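Local coordinates for protein aldose 1-epimerase (Caenorhabditis elegans, PDB 1LUR) that probably interconverts the alpha and beta anomers of aldose sugars such as galactose, at residues A[77-82]-A[95-100]; A[159-164]-A[319-324]; A[266-271]-A[332-337]. One frame throughout, in Å; residues are numbered along the deposited sequence.

Contact 1: residues A[77-82]-A[95-100]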
ATOM      1  N   ILE A  77       7.689 -13.438  -0.784  1.00 24.19           N
ATOM      2  CA  ILE A  77       7.498 -14.756  -1.372  1.00 24.15           C
ATOM      3  C   ILE A  77       8.536 -15.475  -0.499  1.00 25.01           C
ATOM      4  O   ILE A  77       9.738 -15.236  -0.641  1.00 23.07           O
ATOM      5  CB  ILE A  77       7.971 -14.854  -2.836  1.00 26.00           C
ATOM      6  CG1 ILE A  77       7.071 -14.021  -3.757  1.00 24.87           C
ATOM      7  CG2 ILE A  77       7.977 -16.318  -3.258  1.00 23.50           C
ATOM      8  CD1 ILE A  77       5.632 -14.467  -3.801  1.00 27.53           C
ATOM      9  N   LYS A  78       8.071 -16.328   0.410  1.00 25.39           N
ATOM     10  CA  LYS A  78       8.962 -17.057   1.308  1.00 27.64           C
ATOM     11  C   LYS A  78      10.103 -17.790   0.623  1.00 26.77           C
ATOM     12  O   LYS A  78       9.888 -18.649  -0.229  1.00 26.85           O
ATOM     13  CB  LYS A  78       8.159 -18.034   2.162  1.00 28.87           C
ATOM     14  CG  LYS A  78       8.972 -18.738   3.242  1.00 31.53           C
ATOM     15  CD  LYS A  78       8.056 -19.503   4.198  1.00 34.26           C
ATOM     16  CE  LYS A  78       8.836 -20.519   5.033  1.00 37.65           C
ATOM     17  NZ  LYS A  78       9.955 -19.891   5.791  1.00 38.19           N
ATOM     18  N   ASN A  79      11.322 -17.428   1.012  1.00 27.18           N
ATOM     19  CA  ASN A  79      12.538 -18.020   0.466  1.00 27.19           C
ATOM     20  C   ASN A  79      12.677 -17.888  -1.046  1.00 26.79           C
ATOM     21  O   ASN A  79      13.322 -18.705  -1.702  1.00 23.62           O
ATOM     22  CB  ASN A  79      12.648 -19.486   0.893  1.00 30.25           C
ATOM     23  CG  ASN A  79      12.746 -19.635   2.413  1.00 33.15           C
ATOM     24  OD1 ASN A  79      13.273 -18.756   3.097  1.00 33.98           O
ATOM     25  ND2 ASN A  79      12.250 -20.748   2.939  1.00 33.44           N
ATOM     26  N   SER A  80      12.078 -16.840  -1.597  1.00 26.21           N
ATOM     27  CA  SER A  80      12.150 -16.599  -3.030  1.00 26.80           C
ATOM     28  C   SER A  80      11.784 -17.793  -3.901  1.00 27.18           C
ATOM     29  O   SER A  80      12.289 -17.919  -5.017  1.00 25.63           O
ATOM     30  CB  SER A  80      13.561 -16.136  -3.400  1.00 26.73           C
ATOM     31  OG  SER A  80      13.939 -14.993  -2.653  1.00 30.97           O
ATOM     32  N   THR A  81      10.915 -18.664  -3.398  1.00 26.78           N
ATOM     33  CA  THR A  81      10.503 -19.833  -4.159  1.00 27.33           C
ATOM     34  C   THR A  81       9.022 -20.117  -3.942  1.00 27.22           C
ATOM     35  O   THR A  81       8.500 -19.899  -2.851  1.00 28.83           O
ATOM     36  CB  THR A  81      11.280 -21.087  -3.737  1.00 29.37           C
ATOM     37  OG1 THR A  81      12.676 -20.770  -3.631  1.00 33.70           O
ATOM     38  CG2 THR A  81      11.085 -22.196  -4.770  1.00 29.32           C
ATOM     39  N   LEU A  82       8.353 -20.600  -4.982  1.00 24.43           N
ATOM     40  CA  LEU A  82       6.935 -20.921  -4.905  1.00 26.65           C
ATOM     41  C   LEU A  82       6.608 -21.967  -5.948  1.00 27.01           C
ATOM     42  O   LEU A  82       7.407 -22.237  -6.845  1.00 27.10           O
ATOM     43  CB  LEU A  82       6.074 -19.668  -5.141  1.00 25.90           C
ATOM     44  CG  LEU A  82       6.130 -18.978  -6.509  1.00 25.24           C
ATOM     45  CD1 LEU A  82       5.237 -19.711  -7.518  1.00 22.50           C
ATOM     46  CD2 LEU A  82       5.671 -17.535  -6.359  1.00 22.28           C
ATOM     47  N   ASN A  95      15.682  -9.331  -0.643  1.00 35.05           N
ATOM     48  CA  ASN A  95      15.427  -8.866   0.716  1.00 37.97           C
ATOM     49  C   ASN A  95      15.611 -10.064   1.625  1.00 36.94           C
ATOM     50  O   ASN A  95      14.687 -10.849   1.839  1.00 38.67           O
ATOM     51  CB  ASN A  95      14.000  -8.322   0.844  1.00 40.00           C
ATOM     52  CG  ASN A  95      13.615  -8.036   2.285  1.00 43.99           C
ATOM     53  OD1 ASN A  95      13.265  -8.947   3.043  1.00 44.81           O
ATOM     54  ND2 ASN A  95      13.690  -6.768   2.675  1.00 45.09           N
ATOM     55  N   GLY A  96      16.815 -10.201   2.169  1.00 37.11           N
ATOM     56  CA  GLY A  96      17.082 -11.321   3.039  1.00 34.36           C
ATOM     57  C   GLY A  96      16.999 -12.506   2.102  1.00 34.15           C
ATOM     58  O   GLY A  96      17.372 -12.387   0.933  1.00 35.74           O
ATOM     59  N   PRO A  97      16.509 -13.657   2.566  1.00 32.35           N
ATOM     60  CA  PRO A  97      16.400 -14.830   1.696  1.00 31.16           C
ATOM     61  C   PRO A  97      15.099 -14.791   0.872  1.00 29.77           C
ATOM     62  O   PRO A  97      14.885 -15.619  -0.012  1.00 28.95           O
ATOM     63  CB  PRO A  97      16.391 -15.973   2.690  1.00 32.41           C
ATOM     64  CG  PRO A  97      15.583 -15.393   3.819  1.00 31.73           C
ATOM     65  CD  PRO A  97      16.182 -14.003   3.961  1.00 32.82           C
ATOM     66  N   HIS A  98      14.253 -13.807   1.154  1.00 28.91           N
ATOM     67  CA  HIS A  98      12.978 -13.678   0.450  1.00 27.23           C
ATOM     68  C   HIS A  98      12.964 -12.748  -0.768  1.00 27.44           C
ATOM     69  O   HIS A  98      13.926 -12.015  -1.025  1.00 27.32           O
ATOM     70  CB  HIS A  98      11.909 -13.228   1.451  1.00 25.57           C
ATOM     71  CG  HIS A  98      11.980 -13.935   2.770  1.00 26.99           C
ATOM     72  ND1 HIS A  98      11.916 -15.305   2.887  1.00 25.35           N
ATOM     73  CD2 HIS A  98      12.110 -13.456   4.031  1.00 27.09           C
ATOM     74  CE1 HIS A  98      12.004 -15.643   4.162  1.00 27.46           C
ATOM     75  NE2 HIS A  98      12.123 -14.539   4.877  1.00 27.26           N
ATOM     76  N   TYR A  99      11.853 -12.793  -1.510  1.00 24.83           N
ATOM     77  CA  TYR A  99      11.643 -11.979  -2.708  1.00 24.59           C
ATOM     78  C   TYR A  99      10.549 -10.986  -2.328  1.00 25.71           C
ATOM     79  O   TYR A  99       9.369 -11.340  -2.252  1.00 24.87           O
ATOM     80  CB  TYR A  99      11.169 -12.852  -3.870  1.00 22.14           C
ATOM     81  CG  TYR A  99      11.359 -12.228  -5.229  1.00 23.53           C
ATOM     82  CD1 TYR A  99      12.632 -11.847  -5.665  1.00 20.98           C
ATOM     83  CD2 TYR A  99      10.285 -12.062  -6.106  1.00 21.14           C
ATOM     84  CE1 TYR A  99      12.836 -11.330  -6.930  1.00 22.67           C
ATOM     85  CE2 TYR A  99      10.480 -11.537  -7.389  1.00 21.99           C
ATOM     86  CZ  TYR A  99      11.766 -11.178  -7.791  1.00 23.25           C
ATOM     87  OH  TYR A  99      11.993 -10.693  -9.058  1.00 24.34           O
ATOM     88  N   LEU A 100      10.949  -9.737  -2.115  1.00 26.50           N
ATOM     89  CA  LEU A 100      10.036  -8.672  -1.722  1.00 24.35           C
ATOM     90  C   LEU A 100       9.513  -7.713  -2.785  1.00 23.80           C
ATOM     91  O   LEU A 100      10.262  -7.204  -3.613  1.00 23.59           O
ATOM     92  CB  LEU A 100      10.706  -7.854  -0.613  1.00 27.49           C
ATOM     93  CG  LEU A 100       9.972  -6.650  -0.020  1.00 27.93           C
ATOM     94  CD1 LEU A 100       8.887  -7.125   0.919  1.00 28.01           C
ATOM     95  CD2 LEU A 100      10.968  -5.780   0.739  1.00 32.46           C
TER
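Ile77 and Tyr99 form an antiparallel hydrogen-bonded pair, Ile77 N donating a hydrogen bond to Tyr99 O at 3.1 Å while the return bond from Tyr99 N to Ile77 O is weak. They join the tiny two-stranded ladder of 76-77 and 99-100 in this beta-rich galactose-mutarotase fold, and a type II' beta turn from Asn95 to His98 leads the second strand in. Beyond the ladder, side chains bond to the backbone of the other segment. The backbone N of Asn79 points at ND1 of His98, 2.9 Å away and nearly straight at 169°, and lies in the plane of the imidazole. ND1 accepts this bond and NE2 is hydrogen-bonded to Thr201 OG1; between them the two bonds fix the rotation of the ring. His98 CG stands beside its own backbone N (chi1 -43°), and one face of the ring is covered by CG of the preceding Pro97, 3.6 Å above the centre. The Asn79 amide runs alongside the imidazole, the planes 24° apart, with OD1 3.5 Å from His98 CE1. On the Tyr99 side, Ile77 CB meets Tyr99 CB at 3.9 Å, while the phenol leads off to bond through OH to the backbone O of Asp133. Ser80 closes the junction: its OG, anti to its own carbonyl carbon, gives a hydrogen bond to Pro97 O at 2.9 Å, standing above the plane of that carbonyl, while the CA of Asn79 makes a CA-H...O contact with the same oxygen at 3.4 Å.

Contact 2: residues A[159-164]-A[319-324]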
ATOM      1  N   ALA A 159      -6.512  -5.676 -13.893  1.00 26.64           N
ATOM      2  CA  ALA A 159      -5.532  -6.420 -14.673  1.00 26.34           C
ATOM      3  C   ALA A 159      -6.108  -7.624 -15.398  1.00 27.54           C
ATOM      4  O   ALA A 159      -7.141  -8.169 -15.013  1.00 27.58           O
ATOM      5  CB  ALA A 159      -4.371  -6.870 -13.775  1.00 26.89           C
ATOM      6  N   THR A 160      -5.410  -8.024 -16.458  1.00 27.86           N
ATOM      7  CA  THR A 160      -5.780  -9.167 -17.281  1.00 27.85           C
ATOM      8  C   THR A 160      -4.464  -9.834 -17.672  1.00 28.65           C
ATOM      9  O   THR A 160      -3.386  -9.261 -17.466  1.00 25.38           O
ATOM     10  CB  THR A 160      -6.536  -8.741 -18.554  1.00 29.28           C
ATOM     11  OG1 THR A 160      -5.751  -7.794 -19.285  1.00 29.67           O
ATOM     12  CG2 THR A 160      -7.867  -8.112 -18.194  1.00 30.20           C
ATOM     13  N   CYS A 161      -4.536 -11.040 -18.225  1.00 29.91           N
ATOM     14  CA  CYS A 161      -3.324 -11.747 -18.630  1.00 30.40           C
ATOM     15  C   CYS A 161      -3.566 -12.658 -19.830  1.00 31.98           C
ATOM     16  O   CYS A 161      -4.707 -12.994 -20.158  1.00 30.73           O
ATOM     17  CB  CYS A 161      -2.794 -12.602 -17.480  1.00 28.81           C
ATOM     18  SG  CYS A 161      -3.851 -14.029 -17.115  1.00 30.90           S
ATOM     19  N   ASP A 162      -2.474 -13.052 -20.472  1.00 32.07           N
ATOM     20  CA  ASP A 162      -2.526 -13.932 -21.633  1.00 33.31           C
ATOM     21  C   ASP A 162      -2.006 -15.281 -21.170  1.00 33.90           C
ATOM     22  O   ASP A 162      -2.331 -16.319 -21.740  1.00 34.33           O
ATOM     23  CB  ASP A 162      -1.629 -13.400 -22.753  1.00 33.55           C
ATOM     24  CG  ASP A 162      -2.149 -12.112 -23.352  1.00 34.20           C
ATOM     25  OD1 ASP A 162      -3.319 -12.092 -23.775  1.00 34.65           O
ATOM     26  OD2 ASP A 162      -1.389 -11.123 -23.407  1.00 35.40           O
ATOM     27  N   THR A 163      -1.192 -15.243 -20.122  1.00 33.51           N
ATOM     28  CA  THR A 163      -0.596 -16.438 -19.543  1.00 32.58           C
ATOM     29  C   THR A 163      -0.872 -16.441 -18.035  1.00 31.02           C
ATOM     30  O   THR A 163      -0.740 -15.408 -17.377  1.00 29.42           O
ATOM     31  CB  THR A 163       0.921 -16.441 -19.787  1.00 32.51           C
ATOM     32  OG1 THR A 163       1.174 -16.146 -21.167  1.00 36.06           O
ATOM     33  CG2 THR A 163       1.521 -17.801 -19.451  1.00 33.15           C
ATOM     34  N   PRO A 164      -1.261 -17.604 -17.478  1.00 29.16           N
ATOM     35  CA  PRO A 164      -1.572 -17.790 -16.055  1.00 27.32           C
ATOM     36  C   PRO A 164      -0.413 -17.418 -15.140  1.00 25.85           C
ATOM     37  O   PRO A 164       0.733 -17.760 -15.411  1.00 24.04           O
ATOM     38  CB  PRO A 164      -1.887 -19.280 -15.951  1.00 28.49           C
ATOM     39  CG  PRO A 164      -2.284 -19.669 -17.329  1.00 31.32           C
ATOM     40  CD  PRO A 164      -1.348 -18.885 -18.197  1.00 30.85           C
ATOM     41  N   VAL A 319      -4.169 -16.117  -5.178  1.00 23.75           N
ATOM     42  CA  VAL A 319      -3.945 -14.876  -5.917  1.00 22.90           C
ATOM     43  C   VAL A 319      -3.556 -15.091  -7.375  1.00 23.19           C
ATOM     44  O   VAL A 319      -2.923 -14.244  -7.996  1.00 22.04           O
ATOM     45  CB  VAL A 319      -2.887 -13.955  -5.236  1.00 23.72           C
ATOM     46  CG1 VAL A 319      -3.382 -13.522  -3.864  1.00 21.08           C
ATOM     47  CG2 VAL A 319      -1.537 -14.669  -5.120  1.00 24.06           C
ATOM     48  N   SER A 320      -3.954 -16.223  -7.939  1.00 25.06           N
ATOM     49  CA  SER A 320      -3.624 -16.484  -9.327  1.00 25.78           C
ATOM     50  C   SER A 320      -4.495 -15.588 -10.204  1.00 26.32           C
ATOM     51  O   SER A 320      -5.580 -15.171  -9.798  1.00 27.42           O
ATOM     52  CB  SER A 320      -3.882 -17.954  -9.675  1.00 27.11           C
ATOM     53  OG  SER A 320      -5.250 -18.281  -9.510  1.00 32.25           O
ATOM     54  N   LEU A 321      -3.991 -15.272 -11.389  1.00 25.70           N
ATOM     55  CA  LEU A 321      -4.691 -14.438 -12.361  1.00 26.30           C
ATOM     56  C   LEU A 321      -4.568 -15.262 -13.638  1.00 27.34           C
ATOM     57  O   LEU A 321      -3.464 -15.451 -14.152  1.00 26.49           O
ATOM     58  CB  LEU A 321      -3.998 -13.087 -12.536  1.00 24.92           C
ATOM     59  CG  LEU A 321      -4.593 -12.201 -13.634  1.00 26.07           C
ATOM     60  CD1 LEU A 321      -6.074 -11.926 -13.327  1.00 25.61           C
ATOM     61  CD2 LEU A 321      -3.817 -10.895 -13.722  1.00 26.17           C
ATOM     62  N   ARG A 322      -5.700 -15.756 -14.139  1.00 27.27           N
ATOM     63  CA  ARG A 322      -5.704 -16.574 -15.347  1.00 28.93           C
ATOM     64  C   ARG A 322      -6.432 -15.933 -16.528  1.00 31.45           C
ATOM     65  O   ARG A 322      -7.336 -15.115 -16.340  1.00 29.17           O
ATOM     66  CB  ARG A 322      -6.319 -17.930 -15.008  1.00 28.79           C
ATOM     67  CG  ARG A 322      -5.599 -18.606 -13.846  1.00 28.35           C
ATOM     68  CD  ARG A 322      -6.297 -19.858 -13.344  1.00 29.26           C
ATOM     69  NE  ARG A 322      -5.600 -20.411 -12.183  1.00 29.62           N
ATOM     70  CZ  ARG A 322      -4.451 -21.083 -12.239  1.00 28.71           C
ATOM     71  NH1 ARG A 322      -3.860 -21.309 -13.405  1.00 27.58           N
ATOM     72  NH2 ARG A 322      -3.874 -21.498 -11.120  1.00 27.99           N
ATOM     73  N   PRO A 323      -6.042 -16.306 -17.760  1.00 32.62           N
ATOM     74  CA  PRO A 323      -6.622 -15.794 -19.007  1.00 34.59           C
ATOM     75  C   PRO A 323      -8.140 -15.756 -18.962  1.00 35.64           C
ATOM     76  O   PRO A 323      -8.780 -16.717 -18.542  1.00 37.25           O
ATOM     77  CB  PRO A 323      -6.097 -16.770 -20.057  1.00 33.97           C
ATOM     78  CG  PRO A 323      -4.756 -17.150 -19.508  1.00 34.37           C
ATOM     79  CD  PRO A 323      -5.069 -17.378 -18.045  1.00 32.93           C
ATOM     80  N   GLY A 324      -8.715 -14.640 -19.393  1.00 37.81           N
ATOM     81  CA  GLY A 324     -10.159 -14.520 -19.387  1.00 38.65           C
ATOM     82  C   GLY A 324     -10.714 -13.878 -18.131  1.00 39.50           C
ATOM     83  O   GLY A 324     -11.808 -13.311 -18.164  1.00 40.35           O
TER
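Cys161 and Leu321 lead a surface packing contact, without a clear cross-segment hydrogen bond, where the chain leaves the end of strand 152-160, an inner strand of the large antiparallel sheet of the galactose-mutarotase fold, beside strand 320-321, which pairs with 165-166. Cys161 SG is the central side-chain atom here, touching Leu321, Arg322 and Pro323. With SG between its own backbone N and carbonyl carbon (chi1 70°), the sulfur presses on the backbone leading into Pro323, 3.2 Å from Pro323 N, and also meets CD of that ring at 3.7 Å. Leu321 lies deeper. Its CG approaches the same sulfur at 4.0 Å, and its CD2 methyl reaches CB of Ala159 at 4.1 Å, so one leucine spans the step from strand to loop. Nearer the solvent, the rings of Pro164 and Pro323 cross at about a right angle, CG of Pro164 against CD of Pro323. The Arg322 chain is extended from CG to NE; NH1 comes near Pro164 CB, and NH2 forms a salt bridge with Asp85. The turn itself is braced by Asp138, whose OD1 accepts a hydrogen bond from Asp162 N and whose OD2 is hydrogen-bonded to Thr163 OG1. Two CA-H...O contacts complete the join, Pro323 CA to Cys161 O and Pro164 CA to Leu321 O, each 3.6 Å long.

Contact 3: residues A[266-271]-A[332-337]; sequences ELSITT and VYTFSH
Thr334 O is gripped by two groups from different directions: the backbone N of Ser268 at 3.0 Å, in the carbonyl plane, and a water that donates to it at 2.6 Å. The same water is hydrogen-bonded to Ser336 OG, 2.7 Å away, and gives a weak bond to Glu266 O at 3.3 Å, so it bridges the two strands. They run antiparallel, their directions 158° apart, with Glu266, Ser268 and Thr270 each forming a hydrogen-bonded pair, opposite Ser336, Thr334 and Val332. On the face of these residues packing is close: Thr270 CG2, held between its backbone N and carbonyl carbon, meets Val332 CB at a tight 3.4 Å, and Ser268 OG abuts Thr334 CB at 3.2 Å. The other face, with Leu267, Ile269, Tyr333 and Phe335, is mostly apolar. Leu267 CD1 sits at the edge of the Tyr333 ring, in its plane, and also touches Phe335 CE2 at 3.8 Å, bridging the two aromatics. Ile269 lies alongside Tyr333, its CD1 reaching ring atom CE2 at 3.6 Å. In the large antiparallel sheet of this galactose-mutarotase fold, strand 152-160 flanks 327-337 and strand 256-259 flanks 265-271, while Ile302 of strand 300-305, from the other major sheet, packs on both Leu267 and Ile269.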
ATOM      1  N   GLU A 266      -8.662  13.241   9.766  1.00 44.54           N
ATOM      2  CA  GLU A 266      -8.982  11.833   9.911  1.00 44.70           C
ATOM      3  C   GLU A 266      -9.020  11.157   8.548  1.00 42.83           C
ATOM      4  O   GLU A 266      -9.362  11.779   7.541  1.00 42.75           O
ATOM      5  CB  GLU A 266     -10.325  11.674  10.621  1.00 47.07           C
ATOM      6  CG  GLU A 266     -10.813  10.245  10.740  1.00 50.23           C
ATOM      7  CD  GLU A 266     -11.993  10.118  11.682  1.00 53.00           C
ATOM      8  OE1 GLU A 266     -12.612   9.034  11.729  1.00 53.90           O
ATOM      9  OE2 GLU A 266     -12.297  11.108  12.384  1.00 54.97           O
ATOM     10  N   LEU A 267      -8.641   9.884   8.528  1.00 41.11           N
ATOM     11  CA  LEU A 267      -8.617   9.082   7.313  1.00 37.63           C
ATOM     12  C   LEU A 267      -9.351   7.781   7.589  1.00 36.72           C
ATOM     13  O   LEU A 267      -9.057   7.097   8.569  1.00 35.64           O
ATOM     14  CB  LEU A 267      -7.172   8.772   6.908  1.00 39.53           C
ATOM     15  CG  LEU A 267      -6.969   7.605   5.938  1.00 39.31           C
ATOM     16  CD1 LEU A 267      -7.610   7.955   4.604  1.00 41.81           C
ATOM     17  CD2 LEU A 267      -5.487   7.305   5.757  1.00 40.73           C
ATOM     18  N   SER A 268     -10.321   7.448   6.743  1.00 34.60           N
ATOM     19  CA  SER A 268     -11.082   6.219   6.911  1.00 34.51           C
ATOM     20  C   SER A 268     -10.895   5.439   5.619  1.00 33.88           C
ATOM     21  O   SER A 268     -10.832   6.025   4.536  1.00 34.05           O
ATOM     22  CB  SER A 268     -12.569   6.513   7.135  1.00 36.28           C
ATOM     23  OG  SER A 268     -13.189   6.958   5.943  1.00 42.17           O
ATOM     24  N   ILE A 269     -10.810   4.122   5.731  1.00 32.15           N
ATOM     25  CA  ILE A 269     -10.622   3.280   4.556  1.00 31.17           C
ATOM     26  C   ILE A 269     -11.578   2.103   4.443  1.00 31.86           C
ATOM     27  O   ILE A 269     -11.984   1.504   5.437  1.00 30.98           O
ATOM     28  CB  ILE A 269      -9.178   2.704   4.529  1.00 29.79           C
ATOM     29  CG1 ILE A 269      -8.169   3.835   4.353  1.00 29.63           C
ATOM     30  CG2 ILE A 269      -9.041   1.662   3.422  1.00 28.90           C
ATOM     31  CD1 ILE A 269      -6.719   3.375   4.448  1.00 32.24           C
ATOM     32  N   THR A 270     -11.940   1.789   3.208  1.00 31.93           N
ATOM     33  CA  THR A 270     -12.825   0.680   2.911  1.00 31.68           C
ATOM     34  C   THR A 270     -12.134   0.080   1.690  1.00 30.41           C
ATOM     35  O   THR A 270     -11.665   0.807   0.811  1.00 30.48           O
ATOM     36  CB  THR A 270     -14.262   1.129   2.571  1.00 34.39           C
ATOM     37  OG1 THR A 270     -15.100  -0.029   2.486  1.00 39.53           O
ATOM     38  CG2 THR A 270     -14.315   1.872   1.251  1.00 34.63           C
ATOM     39  N   THR A 271     -12.029  -1.237   1.645  1.00 29.20           N
ATOM     40  CA  THR A 271     -11.371  -1.878   0.518  1.00 28.46           C
ATOM     41  C   THR A 271     -11.937  -3.249   0.229  1.00 27.87           C
ATOM     42  O   THR A 271     -12.553  -3.878   1.090  1.00 28.43           O
ATOM     43  CB  THR A 271      -9.850  -2.015   0.780  1.00 28.06           C
ATOM     44  OG1 THR A 271      -9.241  -2.757  -0.285  1.00 27.99           O
ATOM     45  CG2 THR A 271      -9.596  -2.740   2.101  1.00 29.90           C
ATOM     46  N   VAL A 332     -10.753   2.797  -1.033  1.00 26.25           N
ATOM     47  CA  VAL A 332     -11.358   4.119  -0.945  1.00 25.12           C
ATOM     48  C   VAL A 332     -10.909   4.831   0.324  1.00 26.01           C
ATOM     49  O   VAL A 332     -11.187   4.366   1.429  1.00 25.90           O
ATOM     50  CB  VAL A 332     -12.902   4.037  -0.953  1.00 25.95           C
ATOM     51  CG1 VAL A 332     -13.500   5.453  -0.938  1.00 27.36           C
ATOM     52  CG2 VAL A 332     -13.370   3.283  -2.184  1.00 26.68           C
ATOM     53  N   TYR A 333     -10.187   5.939   0.157  1.00 26.45           N
ATOM     54  CA  TYR A 333      -9.701   6.719   1.288  1.00 27.97           C
ATOM     55  C   TYR A 333     -10.602   7.940   1.429  1.00 30.68           C
ATOM     56  O   TYR A 333     -10.747   8.718   0.483  1.00 28.83           O
ATOM     57  CB  TYR A 333      -8.271   7.226   1.063  1.00 28.20           C
ATOM     58  CG  TYR A 333      -7.229   6.168   0.805  1.00 29.75           C
ATOM     59  CD1 TYR A 333      -7.179   5.497  -0.414  1.00 30.49           C
ATOM     60  CD2 TYR A 333      -6.269   5.860   1.770  1.00 30.84           C
ATOM     61  CE1 TYR A 333      -6.196   4.551  -0.668  1.00 33.20           C
ATOM     62  CE2 TYR A 333      -5.282   4.914   1.525  1.00 30.66           C
ATOM     63  CZ  TYR A 333      -5.251   4.264   0.308  1.00 32.42           C
ATOM     64  OH  TYR A 333      -4.275   3.327   0.056  1.00 34.79           O
ATOM     65  N   THR A 334     -11.208   8.106   2.597  1.00 31.24           N
ATOM     66  CA  THR A 334     -12.083   9.252   2.826  1.00 32.90           C
ATOM     67  C   THR A 334     -11.406  10.159   3.837  1.00 33.66           C
ATOM     68  O   THR A 334     -11.033   9.715   4.922  1.00 33.28           O
ATOM     69  CB  THR A 334     -13.455   8.832   3.392  1.00 32.86           C
ATOM     70  OG1 THR A 334     -14.126   7.988   2.451  1.00 28.25           O
ATOM     71  CG2 THR A 334     -14.317  10.064   3.652  1.00 34.83           C
ATOM     72  N   PHE A 335     -11.244  11.429   3.476  1.00 35.86           N
ATOM     73  CA  PHE A 335     -10.611  12.396   4.357  1.00 36.06           C
ATOM     74  C   PHE A 335     -11.663  13.303   4.982  1.00 37.58           C
ATOM     75  O   PHE A 335     -12.570  13.780   4.299  1.00 37.23           O
ATOM     76  CB  PHE A 335      -9.587  13.219   3.577  1.00 35.11           C
ATOM     77  CG  PHE A 335      -8.542  12.382   2.897  1.00 35.75           C
ATOM     78  CD1 PHE A 335      -8.727  11.934   1.592  1.00 34.31           C
ATOM     79  CD2 PHE A 335      -7.396  11.992   3.584  1.00 35.57           C
ATOM     80  CE1 PHE A 335      -7.790  11.107   0.981  1.00 35.28           C
ATOM     81  CE2 PHE A 335      -6.449  11.162   2.982  1.00 34.41           C
ATOM     82  CZ  PHE A 335      -6.650  10.719   1.678  1.00 34.98           C
ATOM     83  N   SER A 336     -11.540  13.523   6.286  1.00 39.03           N
ATOM     84  CA  SER A 336     -12.479  14.368   7.014  1.00 40.52           C
ATOM     85  C   SER A 336     -11.817  14.955   8.253  1.00 42.88           C
ATOM     86  O   SER A 336     -10.591  14.951   8.378  1.00 42.68           O
ATOM     87  CB  SER A 336     -13.688  13.542   7.443  1.00 39.96           C
ATOM     88  OG  SER A 336     -13.297  12.530   8.361  1.00 39.55           O
ATOM     89  N   HIS A 337     -12.637  15.464   9.167  1.00 44.90           N
ATOM     90  CA  HIS A 337     -12.125  16.049  10.396  1.00 46.43           C
ATOM     91  C   HIS A 337     -12.810  15.443  11.614  1.00 48.63           C
ATOM     92  O   HIS A 337     -13.997  15.113  11.579  1.00 48.53           O
ATOM     93  CB  HIS A 337     -12.316  17.566  10.392  1.00 45.16           C
ATOM     94  CG  HIS A 337     -11.576  18.266   9.295  1.00 43.57           C
ATOM     95  ND1 HIS A 337     -12.048  18.331   8.002  1.00 44.05           N
ATOM     96  CD2 HIS A 337     -10.390  18.920   9.295  1.00 43.40           C
ATOM     97  CE1 HIS A 337     -11.184  18.994   7.252  1.00 42.84           C
ATOM     98  NE2 HIS A 337     -10.169  19.362   8.012  1.00 41.89           N
TER
HETATM   99  O   HOH W   1     -12.311  10.278   7.140  1.00 34.20           O

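The three contacts illustrate how an all-beta enzyme combines sheet pairing with local loop packing. Contact 1 closes first along the chain, between segments only 13 residues apart, whereas contacts 2 and 3 are long-range and interleaved: 159-164, 266-271, 319-324, 332-337. The last two share the large antiparallel sheet, where strands 152-160 and 327-337 are neighbours; contact 3 lies within it and contact 2 at the strand end where 152-160 gives way to a loop, their centres 31 Å apart. None touches another; the nearest atoms of contacts 1 and 2 are about 7 Å apart, and contact 1 lies 32 Å from contact 3, centre to centre, on the opposite side of the chain's centre.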